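Local coordinates for protein cytochrome P450 (Rhodococcus erythropolis, PDB 3WEC) that hydroxylates the quinoline nitrogen of aurachin alkaloid precursors as a heme-dependent monooxygenase, a step essential to the antibiotic activity of the aurachins, at residues A[24-29]-A[299-304]; A[37-40]-A[46-49]; A[56-61]-A[322-327]. All coordinates share one frame; numbering follows the deposited sequence.

Interaction 1: A[24-29]-A[299-304]; sequences ADPYPV and PAHEAG. With AUI (3-[(2E,6E,9R)-9-hydroxy-3,7,11-trimethyldodeca-2,6,10-trien-1-yl]-2-methylquinolin-4(1H)-one), chain C.
Tyr-27 and His-301 meet because each carries its ring anti to its own carbonyl carbon and beside the backbone N (chi1 -53° and -82°), and their side chains then cross at about a right angle. The phenol end of Tyr-27 arrives at the edge of the imidazole, near the ring plane, where Tyr-27 OH lies 3.1 Å from His-301 NE2 and Tyr-27 CZ lies 3.6 Å from His-301 CE1. With centroids 5.5 Å apart and planes at 55°, the two rings are set obliquely. Pro-26 adds a smaller apolar touch, its CG 3.9 Å from His-301 CE1. Clearer polar partners lie just outside the two segments: Tyr-27 OH is hydrogen-bonded to Glu-297, and His-301 ND1 to Tyr-30 OH, so both ring nitrogens of His-301 have an oxygen close by. At the helix start, Asp-25 OD2 caps Tyr-27 N through a weak bond of 3.4 Å. On either side of His-301 in sequence the chain borders the aurachin intermediate; Ala-300 CB, just before it, lies 3.7 Å from AUI C11. The contact thus joins the start of helix 27-36 to the segment entering strand 303-307, a wall of the substrate pocket in this P450 fold.

Interaction 2: A[37-40]-A[46-49]; sequences LPIH and AWIV
His-40 and Ile-48 lie side by side on one face of the hairpin, their side chains pointing the same way. His-40 CE1 comes within 3.6 Å of Ile-48 CB, and Ile-48 CG1 makes an off-centre CH-pi contact, 4.2 Å from the imidazole centroid and 29° off the ring normal. The ring gets there because His-40 CG sits between the backbone N and the carbonyl carbon (chi1 68°), which turns the imidazole toward the neighbouring strand and Ile-48; Leu-37 CD2 sits over one ring face, 3.7 Å above the plane, displaced toward the rim. The other face of the hairpin carries Ile-39 and Val-49, a non-hydrogen-bonded pair. There Ile-39 meets Trp-47 obliquely, Ile-39 CG2 resting 3.7 Å from Trp-47 CE3, which also lies 3.3 Å from the carbonyl C of His-40. Two backbone bonds close the hydrogen-bonded pair: His-40 N to Ile-48 O at 3.2 Å, and Ile-48 N to His-40 O at 2.8 Å. Trp-47 NE1 bonds to Asp-322. The chemistry is therefore divided: the backbone bonds set the strand register, and the side chains add apolar contact. His-40 ND1 is buried without a partner in the model, consistent with the imidazole acting chiefly through its packing.

Interaction 3: A[56-61]-A[322-327]; sequences DKVLRS and DAVMVL
Apolar contacts between Val-58 and Leu-59 of the helix and Val-324 and Val-326 of the strand make up the interface. Val-326 is central, meeting both helix residues; on Val-58 a single methyl does the touching. Val-58 CG1 meets Val-324 CG1 tip to tip at 4.1 Å and also approaches Val-326 CG2 at 3.9 Å, the second pair sliding past each other in opposite directions. The torsion of Val-58 explains this double use: CG1 stands opposite the backbone N (chi1 174°), directed at the strand. Leu-59 arrives along a different line, its side chain oblique to that of Val-326. Its CD2 branch rests 3.9 Å from Val-326 CG1, so CG2 of Val-326 faces mainly Val-58 and CG1 faces Leu-59. All four side chains are buried.

Polar interactions stay within the helix or lead away from the contact. Arg-60 NH1 reaches back one turn to Asp-56 OD1, a weak bond of 3.4 Å that forms part of a salt bridge, with the oxygen at the edge of the guanidinium and in its plane. Asp-56 is also paired with Arg-356, so the carboxylate probably balances two positive charges. Arg-60 N is held by Asp-56 O at 3.0 Å.

The backbones keep well apart, as the axes of helix segment 56-60 and strand 323-326 approach to 9.5 Å, with N-to-C directions at 127°. The end of helix 52-60 thus packs on the side of the mixed sheet that carries Val-324 and Val-326; in that sheet strand 323-326 lies between strands 47-49 and 303-307. Phe-64 of strand 64-65 packs against both Val-58 and Val-324, while Leu-59 also touches the heme, so this small apolar layer extends from the sheet to the cofactor.

In the fold
All three interactions reach one mixed sheet, in which strands 39-41, 47-49, 323-326 and 303-307 follow one another. Interactions 2 and 3, with centres about 10 Å apart, are joined by Trp-47 NE1 to Asp-322 OD2 at 2.7 Å and Trp-47 O to Met-325 N at 2.8 Å. Interaction 1 meets interaction 3 where Ala-303 O lies 2.8 Å from Val-326 N, whereas interactions 1 and 2 do not touch, their nearest atoms being about 6 Å apart. Interaction 1 borders the aurachin intermediate through Ala-300, Glu-302, Ala-303 and Gly-304, interaction 3 reaches the heme through Leu-59, and the side chain of Val-49 in interaction 2 is about 13 Å from the heme.

Interaction 1: A[24-29]-A[299-304]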
loop_
_atom_site.group_PDB
_atom_site.type_symbol
_atom_site.label_atom_id
_atom_site.label_comp_id
_atom_site.label_asym_id
_atom_site.label_seq_id
_atom_site.Cartn_x
_atom_site.Cartn_y
_atom_site.Cartn_z
ATOM N N ALA A 24 10.067 -12.283 -8.808
ATOM C CA ALA A 24 10.296 -11.631 -10.121
ATOM C C ALA A 24 9.144 -11.721 -11.135
ATOM O O ALA A 24 8.994 -10.856 -11.996
ATOM C CB ALA A 24 11.572 -12.157 -10.765
ATOM N N ASP A 25 8.382 -12.802 -11.071
ATOM C CA ASP A 25 7.191 -12.976 -11.894
ATOM C C ASP A 25 6.285 -13.981 -11.220
ATOM O O ASP A 25 6.594 -15.167 -11.173
ATOM C CB ASP A 25 7.497 -13.393 -13.341
ATOM C CG ASP A 25 6.255 -13.334 -14.238
ATOM O OD1 ASP A 25 6.311 -13.846 -15.373
ATOM O OD2 ASP A 25 5.210 -12.780 -13.795
ATOM N N PRO A 26 5.171 -13.493 -10.646
ATOM C CA PRO A 26 4.282 -14.387 -9.934
ATOM C C PRO A 26 3.033 -14.750 -10.732
ATOM O O PRO A 26 2.333 -15.697 -10.371
ATOM C CB PRO A 26 3.906 -13.577 -8.669
ATOM C CG PRO A 26 4.471 -12.220 -8.842
ATOM C CD PRO A 26 4.967 -12.093 -10.245
ATOM N N TYR A 27 2.766 -14.015 -11.806
ATOM C CA TYR A 27 1.524 -14.169 -12.587
ATOM C C TYR A 27 1.293 -15.534 -13.239
ATOM O O TYR A 27 0.197 -16.074 -13.133
ATOM C CB TYR A 27 1.366 -13.020 -13.584
ATOM C CG TYR A 27 1.492 -11.710 -12.858
ATOM C CD1 TYR A 27 0.429 -11.211 -12.098
ATOM C CD2 TYR A 27 2.699 -11.003 -12.876
ATOM C CE1 TYR A 27 0.550 -10.028 -11.400
ATOM C CE2 TYR A 27 2.839 -9.821 -12.165
ATOM C CZ TYR A 27 1.763 -9.333 -11.434
ATOM O OH TYR A 27 1.914 -8.144 -10.743
ATOM N N PRO A 28 2.313 -16.105 -13.906
ATOM C CA PRO A 28 2.007 -17.441 -14.443
ATOM C C PRO A 28 1.631 -18.430 -13.336
ATOM O O PRO A 28 0.919 -19.405 -13.614
ATOM C CB PRO A 28 3.316 -17.874 -15.133
ATOM C CG PRO A 28 4.001 -16.588 -15.474
ATOM C CD PRO A 28 3.610 -15.590 -14.386
ATOM N N VAL A 29 2.107 -18.189 -12.110
ATOM C CA VAL A 29 1.831 -19.084 -10.981
ATOM C C VAL A 29 0.458 -18.775 -10.403
ATOM O O VAL A 29 -0.255 -19.676 -9.961
ATOM C CB VAL A 29 2.923 -18.996 -9.891
ATOM C CG1 VAL A 29 2.538 -19.816 -8.663
ATOM C CG2 VAL A 29 4.282 -19.430 -10.447
ATOM N N PRO A 299 0.651 -2.551 -5.941
ATOM C CA PRO A 299 1.839 -2.524 -5.080
ATOM C C PRO A 299 1.720 -3.555 -3.939
ATOM O O PRO A 299 2.750 -4.065 -3.436
ATOM C CB PRO A 299 1.860 -1.081 -4.553
ATOM C CG PRO A 299 0.416 -0.675 -4.571
ATOM C CD PRO A 299 -0.223 -1.379 -5.739
ATOM N N ALA A 300 0.476 -3.852 -3.543
ATOM C CA ALA A 300 0.210 -4.905 -2.590
ATOM C C ALA A 300 -0.440 -6.100 -3.296
ATOM O O ALA A 300 -1.547 -5.975 -3.799
ATOM C CB ALA A 300 -0.684 -4.408 -1.459
ATOM N N HIS A 301 0.245 -7.241 -3.315
ATOM C CA HIS A 301 -0.307 -8.489 -3.900
ATOM C C HIS A 301 -1.269 -9.208 -2.990
ATOM O O HIS A 301 -2.072 -10.024 -3.456
ATOM C CB HIS A 301 0.820 -9.427 -4.404
ATOM C CG HIS A 301 1.342 -9.047 -5.776
ATOM N ND1 HIS A 301 1.702 -9.965 -6.705
ATOM C CD2 HIS A 301 1.546 -7.788 -6.366
ATOM C CE1 HIS A 301 2.120 -9.329 -7.823
ATOM N NE2 HIS A 301 2.035 -8.000 -7.610
ATOM N N GLU A 302 -1.173 -8.926 -1.687
ATOM C CA GLU A 302 -2.159 -9.424 -0.711
ATOM C C GLU A 302 -2.752 -8.458 0.327
ATOM O O GLU A 302 -2.104 -7.495 0.766
ATOM C CB GLU A 302 -1.655 -10.658 -0.004
ATOM C CG GLU A 302 -0.235 -10.605 0.497
ATOM C CD GLU A 302 0.265 -12.009 0.791
ATOM O OE1 GLU A 302 -0.108 -12.928 0.031
ATOM O OE2 GLU A 302 0.993 -12.211 1.787
ATOM N N ALA A 303 -4.020 -8.729 0.655
ATOM C CA ALA A 303 -4.723 -8.163 1.802
ATOM C C ALA A 303 -4.964 -9.339 2.781
ATOM O O ALA A 303 -5.043 -10.489 2.345
ATOM C CB ALA A 303 -6.045 -7.575 1.360
ATOM N N GLY A 304 -5.070 -9.070 4.082
ATOM C CA GLY A 304 -5.249 -10.154 5.057
ATOM C C GLY A 304 -6.588 -10.117 5.788
ATOM O O GLY A 304 -7.095 -9.032 6.072
HETATM O O13 AUI C . -3.842 -4.241 5.575
HETATM C C1 AUI C . -3.360 -3.275 4.938
HETATM C C4 AUI C . -3.297 -1.955 5.593
HETATM C C5 AUI C . -3.742 -1.787 6.901
HETATM C C6 AUI C . -3.657 -0.536 7.511
HETATM C C7 AUI C . -3.095 0.512 6.769
HETATM C C8 AUI C . -2.627 0.387 5.459
HETATM C C9 AUI C . -2.693 -0.837 4.812
HETATM N N10 AUI C . -2.209 -1.004 3.543
HETATM C C3 AUI C . -2.249 -2.175 2.875
HETATM C C11 AUI C . -1.702 -2.291 1.461
HETATM C C2 AUI C . -2.832 -3.389 3.539
HETATM C C12 AUI C . -2.859 -4.707 2.813
HETATM C C14 AUI C . -1.417 -5.197 2.637
HETATM C C15 AUI C . -0.358 -5.401 3.464
HETATM C C26 AUI C . -0.316 -5.141 4.958
HETATM C C16 AUI C . 0.880 -5.898 2.763
HETATM C C17 AUI C . 1.409 -7.275 3.161
HETATM C C18 AUI C . 0.865 -7.773 4.471
HETATM C C19 AUI C . 0.939 -9.041 4.933
HETATM C C27 AUI C . 1.637 -10.177 4.228
HETATM C C20 AUI C . 0.332 -9.316 6.286
HETATM C C21 AUI C . -1.170 -9.625 6.288
HETATM O O28 AUI C . -1.570 -9.598 7.652
HETATM C C22 AUI C . -2.071 -8.626 5.591
HETATM C C23 AUI C . -2.846 -7.662 6.162
HETATM C C24 AUI C . -3.671 -6.839 5.234
HETATM C C25 AUI C . -2.972 -7.302 7.635
#

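Interaction 2: A[37-40]-A[46-49]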
loop_
_atom_site.group_PDB
_atom_site.type_symbol
_atom_site.label_atom_id
_atom_site.label_comp_id
_atom_site.label_asym_id
_atom_site.label_seq_id
_atom_site.Cartn_x
_atom_site.Cartn_y
_atom_site.Cartn_z
ATOM N N LEU A 37 -6.327 -24.529 -8.522
ATOM C CA LEU A 37 -6.389 -24.504 -7.052
ATOM C C LEU A 37 -6.752 -23.095 -6.533
ATOM O O LEU A 37 -5.898 -22.372 -5.990
ATOM C CB LEU A 37 -5.033 -24.958 -6.496
ATOM C CG LEU A 37 -4.765 -25.341 -5.037
ATOM C CD1 LEU A 37 -5.365 -26.696 -4.663
ATOM C CD2 LEU A 37 -3.259 -25.334 -4.805
ATOM N N PRO A 38 -8.029 -22.702 -6.709
ATOM C CA PRO A 38 -8.476 -21.355 -6.373
ATOM C C PRO A 38 -8.356 -21.009 -4.871
ATOM O O PRO A 38 -8.131 -19.842 -4.521
ATOM C CB PRO A 38 -9.937 -21.346 -6.823
ATOM C CG PRO A 38 -10.365 -22.776 -6.809
ATOM C CD PRO A 38 -9.138 -23.564 -7.163
ATOM N N ILE A 39 -8.503 -22.006 -3.992
ATOM C CA ILE A 39 -8.369 -21.775 -2.537
ATOM C C ILE A 39 -7.582 -22.924 -1.919
ATOM O O ILE A 39 -7.798 -24.077 -2.282
ATOM C CB ILE A 39 -9.747 -21.657 -1.813
ATOM C CG1 ILE A 39 -10.617 -20.531 -2.416
ATOM C CG2 ILE A 39 -9.565 -21.430 -0.306
ATOM C CD1 ILE A 39 -11.751 -20.994 -3.309
ATOM N N HIS A 40 -6.673 -22.634 -0.997
ATOM C CA HIS A 40 -5.985 -23.720 -0.293
ATOM C C HIS A 40 -5.349 -23.284 0.984
ATOM O O HIS A 40 -4.993 -22.112 1.132
ATOM C CB HIS A 40 -4.958 -24.406 -1.195
ATOM C CG HIS A 40 -3.767 -23.545 -1.553
ATOM N ND1 HIS A 40 -3.860 -22.458 -2.356
ATOM C CD2 HIS A 40 -2.418 -23.665 -1.209
ATOM C CE1 HIS A 40 -2.635 -21.913 -2.510
ATOM N NE2 HIS A 40 -1.756 -22.648 -1.802
ATOM N N ALA A 46 -1.638 -19.672 6.609
ATOM C CA ALA A 46 -2.936 -19.135 6.181
ATOM C C ALA A 46 -3.564 -19.807 4.946
ATOM O O ALA A 46 -2.915 -20.572 4.240
ATOM C CB ALA A 46 -2.792 -17.648 5.938
ATOM N N TRP A 47 -4.836 -19.499 4.699
ATOM C CA TRP A 47 -5.501 -19.806 3.439
ATOM C C TRP A 47 -5.066 -18.833 2.382
ATOM O O TRP A 47 -4.722 -17.694 2.693
ATOM C CB TRP A 47 -7.000 -19.706 3.637
ATOM C CG TRP A 47 -7.485 -20.848 4.487
ATOM C CD1 TRP A 47 -7.548 -20.914 5.881
ATOM C CD2 TRP A 47 -7.922 -22.168 4.021
ATOM N NE1 TRP A 47 -7.999 -22.133 6.292
ATOM C CE2 TRP A 47 -8.248 -22.938 5.231
ATOM C CE3 TRP A 47 -8.095 -22.758 2.774
ATOM C CZ2 TRP A 47 -8.721 -24.253 5.167
ATOM C CZ3 TRP A 47 -8.566 -24.082 2.718
ATOM C CH2 TRP A 47 -8.880 -24.807 3.889
ATOM N N ILE A 48 -5.075 -19.272 1.122
ATOM C CA ILE A 48 -4.700 -18.420 -0.018
ATOM C C ILE A 48 -5.858 -18.396 -0.992
ATOM O O ILE A 48 -6.382 -19.438 -1.339
ATOM C CB ILE A 48 -3.424 -18.927 -0.736
ATOM C CG1 ILE A 48 -2.314 -19.287 0.266
ATOM C CG2 ILE A 48 -2.903 -17.898 -1.726
ATOM C CD1 ILE A 48 -1.767 -18.139 1.113
ATOM N N VAL A 49 -6.271 -17.213 -1.428
ATOM C CA VAL A 49 -7.465 -17.079 -2.276
ATOM C C VAL A 49 -7.120 -16.336 -3.575
ATOM O O VAL A 49 -6.543 -15.240 -3.519
ATOM C CB VAL A 49 -8.601 -16.336 -1.532
ATOM C CG1 VAL A 49 -9.763 -16.039 -2.474
ATOM C CG2 VAL A 49 -9.092 -17.148 -0.344
#

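Interaction 3: A[56-61]-A[322-327]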
loop_
_atom_site.group_PDB
_atom_site.type_symbol
_atom_site.label_atom_id
_atom_site.label_comp_id
_atom_site.label_asym_id
_atom_site.label_seq_id
_atom_site.Cartn_x
_atom_site.Cartn_y
_atom_site.Cartn_z
ATOM N N ASP A 56 -13.256 -10.662 -3.714
ATOM C CA ASP A 56 -14.188 -9.564 -3.440
ATOM C C ASP A 56 -15.036 -9.965 -2.270
ATOM O O ASP A 56 -15.133 -9.253 -1.282
ATOM C CB ASP A 56 -15.095 -9.257 -4.647
ATOM C CG ASP A 56 -16.267 -8.336 -4.289
ATOM O OD1 ASP A 56 -16.252 -7.146 -4.648
ATOM O OD2 ASP A 56 -17.204 -8.796 -3.623
ATOM N N LYS A 57 -15.645 -11.133 -2.407
ATOM C CA LYS A 57 -16.514 -11.717 -1.406
ATOM C C LYS A 57 -15.906 -11.686 0.010
ATOM O O LYS A 57 -16.546 -11.210 0.941
ATOM C CB LYS A 57 -16.902 -13.138 -1.850
ATOM C CG LYS A 57 -18.238 -13.268 -2.595
ATOM C CD LYS A 57 -18.481 -12.247 -3.714
ATOM C CE LYS A 57 -19.723 -12.581 -4.557
ATOM N NZ LYS A 57 -20.877 -13.216 -3.846
ATOM N N VAL A 58 -14.667 -12.156 0.153
ATOM C CA VAL A 58 -13.978 -12.178 1.463
ATOM C C VAL A 58 -13.579 -10.783 2.002
ATOM O O VAL A 58 -13.708 -10.509 3.210
ATOM C CB VAL A 58 -12.743 -13.128 1.445
ATOM C CG1 VAL A 58 -11.943 -13.041 2.743
ATOM C CG2 VAL A 58 -13.169 -14.565 1.178
ATOM N N LEU A 59 -13.080 -9.906 1.120
ATOM C CA LEU A 59 -12.769 -8.510 1.522
ATOM C C LEU A 59 -14.028 -7.804 2.065
ATOM O O LEU A 59 -13.952 -7.070 3.057
ATOM C CB LEU A 59 -12.152 -7.711 0.374
ATOM C CG LEU A 59 -10.831 -8.204 -0.251
ATOM C CD1 LEU A 59 -10.560 -7.493 -1.571
ATOM C CD2 LEU A 59 -9.648 -8.064 0.690
ATOM N N ARG A 60 -15.188 -8.090 1.466
ATOM C CA ARG A 60 -16.437 -7.376 1.787
ATOM C C ARG A 60 -17.187 -7.934 2.988
ATOM O O ARG A 60 -17.854 -7.193 3.705
ATOM C CB ARG A 60 -17.379 -7.343 0.580
ATOM C CG ARG A 60 -16.815 -6.648 -0.654
ATOM C CD ARG A 60 -17.911 -6.365 -1.671
ATOM N NE ARG A 60 -18.369 -4.995 -1.485
ATOM C CZ ARG A 60 -18.185 -4.001 -2.352
ATOM N NH1 ARG A 60 -17.579 -4.203 -3.518
ATOM N NH2 ARG A 60 -18.620 -2.790 -2.048
ATOM N N SER A 61 -17.066 -9.237 3.210
ATOM C CA SER A 61 -17.913 -9.957 4.173
ATOM C C SER A 61 -17.751 -9.509 5.647
ATOM O O SER A 61 -16.645 -9.244 6.096
ATOM C CB SER A 61 -17.706 -11.476 3.986
ATOM O OG SER A 61 -17.782 -12.213 5.194
ATOM N N ASP A 322 -8.911 -18.630 11.568
ATOM C CA ASP A 322 -7.960 -18.895 10.490
ATOM C C ASP A 322 -7.633 -17.574 9.798
ATOM O O ASP A 322 -8.510 -16.712 9.626
ATOM C CB ASP A 322 -8.522 -19.871 9.458
ATOM C CG ASP A 322 -8.389 -21.353 9.879
ATOM O OD1 ASP A 322 -8.200 -21.669 11.082
ATOM O OD2 ASP A 322 -8.501 -22.210 8.973
ATOM N N ALA A 323 -6.367 -17.435 9.414
ATOM C CA ALA A 323 -5.893 -16.324 8.588
ATOM C C ALA A 323 -6.133 -16.641 7.113
ATOM O O ALA A 323 -5.965 -17.785 6.673
ATOM C CB ALA A 323 -4.420 -16.084 8.840
ATOM N N VAL A 324 -6.553 -15.631 6.366
ATOM C CA VAL A 324 -6.863 -15.756 4.952
ATOM C C VAL A 324 -6.113 -14.649 4.226
ATOM O O VAL A 324 -6.240 -13.460 4.553
ATOM C CB VAL A 324 -8.379 -15.613 4.685
ATOM C CG1 VAL A 324 -8.674 -15.548 3.190
ATOM C CG2 VAL A 324 -9.144 -16.754 5.335
ATOM N N MET A 325 -5.311 -15.069 3.264
ATOM C CA MET A 325 -4.498 -14.212 2.453
ATOM C C MET A 325 -5.255 -13.976 1.158
ATOM O O MET A 325 -5.466 -14.912 0.384
ATOM C CB MET A 325 -3.218 -14.976 2.139
ATOM C CG MET A 325 -1.965 -14.182 2.332
ATOM S SD MET A 325 -1.764 -13.804 4.077
ATOM C CE MET A 325 -0.489 -15.017 4.428
ATOM N N VAL A 326 -5.676 -12.753 0.898
ATOM C CA VAL A 326 -6.458 -12.497 -0.305
ATOM C C VAL A 326 -5.547 -11.990 -1.422
ATOM O O VAL A 326 -4.984 -10.907 -1.297
ATOM C CB VAL A 326 -7.594 -11.486 -0.029
ATOM C CG1 VAL A 326 -8.281 -11.088 -1.324
ATOM C CG2 VAL A 326 -8.600 -12.083 0.937
ATOM N N LEU A 327 -5.409 -12.755 -2.506
ATOM C CA LEU A 327 -4.491 -12.367 -3.600
ATOM C C LEU A 327 -5.084 -11.359 -4.558
ATOM O O LEU A 327 -5.585 -11.718 -5.628
ATOM C CB LEU A 327 -4.030 -13.585 -4.403
ATOM C CG LEU A 327 -2.712 -14.311 -4.127
ATOM C CD1 LEU A 327 -2.200 -14.197 -2.692
ATOM C CD2 LEU A 327 -2.914 -15.755 -4.525
#